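Local coordinates for acetyltransferase, GNAT family (Listeria monocytogenes str. 4b, PDB 2OH1), which probably transfers an acyl group, most likely acetyl from acetyl-CoA, to an acceptor that is not specified, at residues 87-91 with 104-108. Numbering follows the deposited sequence. Where two conformers were deposited one is given.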
loop_
_atom_site.group_PDB
_atom_site.type_symbol
_atom_site.label_atom_id
_atom_site.label_comp_id
_atom_site.label_asym_id
_atom_site.label_seq_id
_atom_site.Cartn_x
_atom_site.Cartn_y
_atom_site.Cartn_z
ATOM N N PRO A 87 -4.023 13.194 1.447
ATOM C CA PRO A 87 -4.071 12.851 -0.003
ATOM C C PRO A 87 -2.924 13.520 -0.783
ATOM O O PRO A 87 -2.615 14.699 -0.534
ATOM C CB PRO A 87 -5.406 13.405 -0.444
ATOM C CG PRO A 87 -5.862 14.364 0.655
ATOM C CD PRO A 87 -5.229 13.893 1.900
ATOM N N SER A 88 -2.280 12.751 -1.650
ATOM C CA SER A 88 -1.391 13.372 -2.656
ATOM C C SER A 88 -2.231 14.246 -3.598
ATOM O O SER A 88 -3.498 14.301 -3.533
ATOM C CB SER A 88 -0.656 12.321 -3.437
ATOM O OG SER A 88 -1.507 11.851 -4.509
ATOM N N ASP A 89 -1.571 14.937 -4.524
ATOM C CA ASP A 89 -2.299 15.762 -5.511
ATOM C C ASP A 89 -3.190 14.885 -6.441
ATOM O O ASP A 89 -4.256 15.316 -6.914
ATOM C CB ASP A 89 -1.294 16.600 -6.343
ATOM C CG ASP A 89 -0.425 17.529 -5.474
ATOM O OD1 ASP A 89 -0.959 18.045 -4.449
ATOM O OD2 ASP A 89 0.778 17.746 -5.833
ATOM N N TRP A 90 -2.731 13.659 -6.709
ATOM C CA TRP A 90 -3.455 12.708 -7.531
ATOM C C TRP A 90 -4.684 12.212 -6.747
ATOM O O TRP A 90 -5.792 12.167 -7.278
ATOM C CB TRP A 90 -2.558 11.521 -7.839
ATOM C CG TRP A 90 -3.273 10.343 -8.412
ATOM C CD1 TRP A 90 -3.739 9.266 -7.732
ATOM C CD2 TRP A 90 -3.679 10.161 -9.776
ATOM N NE1 TRP A 90 -4.399 8.424 -8.570
ATOM C CE2 TRP A 90 -4.359 8.934 -9.835
ATOM C CE3 TRP A 90 -3.513 10.893 -10.933
ATOM C CZ2 TRP A 90 -4.822 8.402 -11.017
ATOM C CZ3 TRP A 90 -4.045 10.372 -12.126
ATOM C CH2 TRP A 90 -4.644 9.152 -12.146
ATOM N N ASP A 91 -4.469 11.834 -5.474
ATOM C CA ASP A 91 -5.589 11.344 -4.625
ATOM C C ASP A 91 -6.662 12.398 -4.588
ATOM O O ASP A 91 -7.861 12.165 -4.736
ATOM C CB ASP A 91 -5.141 11.025 -3.187
ATOM C CG ASP A 91 -4.116 9.953 -3.116
ATOM O OD1 ASP A 91 -4.280 8.941 -3.850
ATOM O OD2 ASP A 91 -3.144 10.018 -2.290
ATOM N N TYR A 104 -6.363 7.874 4.894
ATOM C CA TYR A 104 -5.083 7.403 4.439
ATOM C C TYR A 104 -5.254 6.743 3.084
ATOM O O TYR A 104 -6.293 6.100 2.807
ATOM C CB TYR A 104 -4.550 6.355 5.376
ATOM C CG TYR A 104 -4.176 6.840 6.780
ATOM C CD1 TYR A 104 -4.110 8.207 7.114
ATOM C CD2 TYR A 104 -3.844 5.900 7.772
ATOM C CE1 TYR A 104 -3.680 8.618 8.386
ATOM C CE2 TYR A 104 -3.472 6.315 9.034
ATOM C CZ TYR A 104 -3.391 7.642 9.316
ATOM O OH TYR A 104 -3.033 8.049 10.586
ATOM N N TYR A 105 -4.259 6.930 2.218
ATOM C CA TYR A 105 -4.285 6.441 0.866
ATOM C C TYR A 105 -3.142 5.435 0.717
ATOM O O TYR A 105 -1.999 5.736 0.989
ATOM C CB TYR A 105 -4.139 7.582 -0.162
ATOM C CG TYR A 105 -5.330 8.504 -0.110
ATOM C CD1 TYR A 105 -5.423 9.458 0.877
ATOM C CD2 TYR A 105 -6.415 8.342 -0.959
ATOM C CE1 TYR A 105 -6.577 10.277 1.005
ATOM C CE2 TYR A 105 -7.542 9.159 -0.872
ATOM C CZ TYR A 105 -7.637 10.114 0.096
ATOM O OH TYR A 105 -8.771 10.908 0.198
ATOM N N LEU A 106 -3.470 4.200 0.360
ATOM C CA LEU A 106 -2.447 3.189 0.210
ATOM C C LEU A 106 -1.920 3.223 -1.208
ATOM O O LEU A 106 -2.632 2.744 -2.120
ATOM C CB LEU A 106 -3.023 1.782 0.529
ATOM C CG LEU A 106 -3.697 1.599 1.885
ATOM C CD1 LEU A 106 -4.015 0.107 2.172
ATOM C CD2 LEU A 106 -2.881 2.203 3.000
ATOM N N HIS A 107 -0.660 3.669 -1.385
ATOM C CA HIS A 107 -0.028 3.808 -2.675
ATOM C C HIS A 107 0.674 2.599 -3.218
ATOM O O HIS A 107 0.605 2.352 -4.433
ATOM C CB HIS A 107 0.917 4.951 -2.659
ATOM C CG HIS A 107 0.222 6.279 -2.708
ATOM N ND1 HIS A 107 0.770 7.365 -3.342
ATOM C CD2 HIS A 107 -0.979 6.691 -2.222
ATOM C CE1 HIS A 107 -0.074 8.374 -3.269
ATOM N NE2 HIS A 107 -1.143 8.007 -2.602
ATOM N N ARG A 108 1.437 1.889 -2.409
ATOM C CA ARG A 108 2.149 0.712 -2.891
ATOM C C ARG A 108 2.271 -0.336 -1.796
ATOM O O ARG A 108 2.642 -0.044 -0.650
ATOM C CB ARG A 108 3.533 1.105 -3.361
ATOM C CG ARG A 108 4.284 0.175 -4.191
ATOM C CD ARG A 108 3.570 -0.219 -5.469
ATOM N NE ARG A 108 3.661 0.727 -6.583
ATOM C CZ ARG A 108 3.315 0.378 -7.830
ATOM N NH1 ARG A 108 2.888 -0.853 -8.033
ATOM N NH2 ARG A 108 3.400 1.219 -8.880
#
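His107 and Asp91 are joined by the one hydrogen bond between segments 87-91 and 104-108. His107 NE2 donates to Asp91 OD2 at 2.9 Å, with an N-H...O angle of 164°. The carboxylate accepts through its syn lone pair, and OD2 lies in the imidazole plane. The two flat groups stand steeply to each other, with planes 76° apart. The bond helps to orient the ring. Ser88 OG also lies at the edge of the imidazole, 4.0 Å from His107 CE1.

The same carboxylate oxygen also belongs to the helix cap. Ser88 N donates to Asp91 OD2 at 2.9 Å, from the anti side and tilted from the carboxylate plane. Asp91 N returns a bond to Ser88 OG at 3.1 Å. This is a capping box at the start of helix 89-95, with Ser88 as N-cap. Asp91 OD2 is thus gripped by two N-H donors, one from each segment.

In the GNAT fold seen here, helix 89-95 belongs to the connection between antiparallel neighbours 77-84 and 103-111 of the central sheet. His107 and Arg108 form a classic beta bulge opposite Ile82.

Most of the other contacts are packing on the Tyr105 ring. Asp91 CB sits over one face, 3.9 Å from the centroid, in a CH-pi contact. CG of Asp91 is anti to the carbonyl carbon, which brings the carboxylate over the ring. Its plane lies 15° from that of the ring. Asp91 CG comes within 3.5 Å of Tyr105 CD2. Pro87 CB reaches Tyr105 CE1 at 3.6 Å, approaching obliquely. Trp95 packs edge-to-face with Tyr105, whose OH is hydrogen-bonded to Arg141 on strand 139-145.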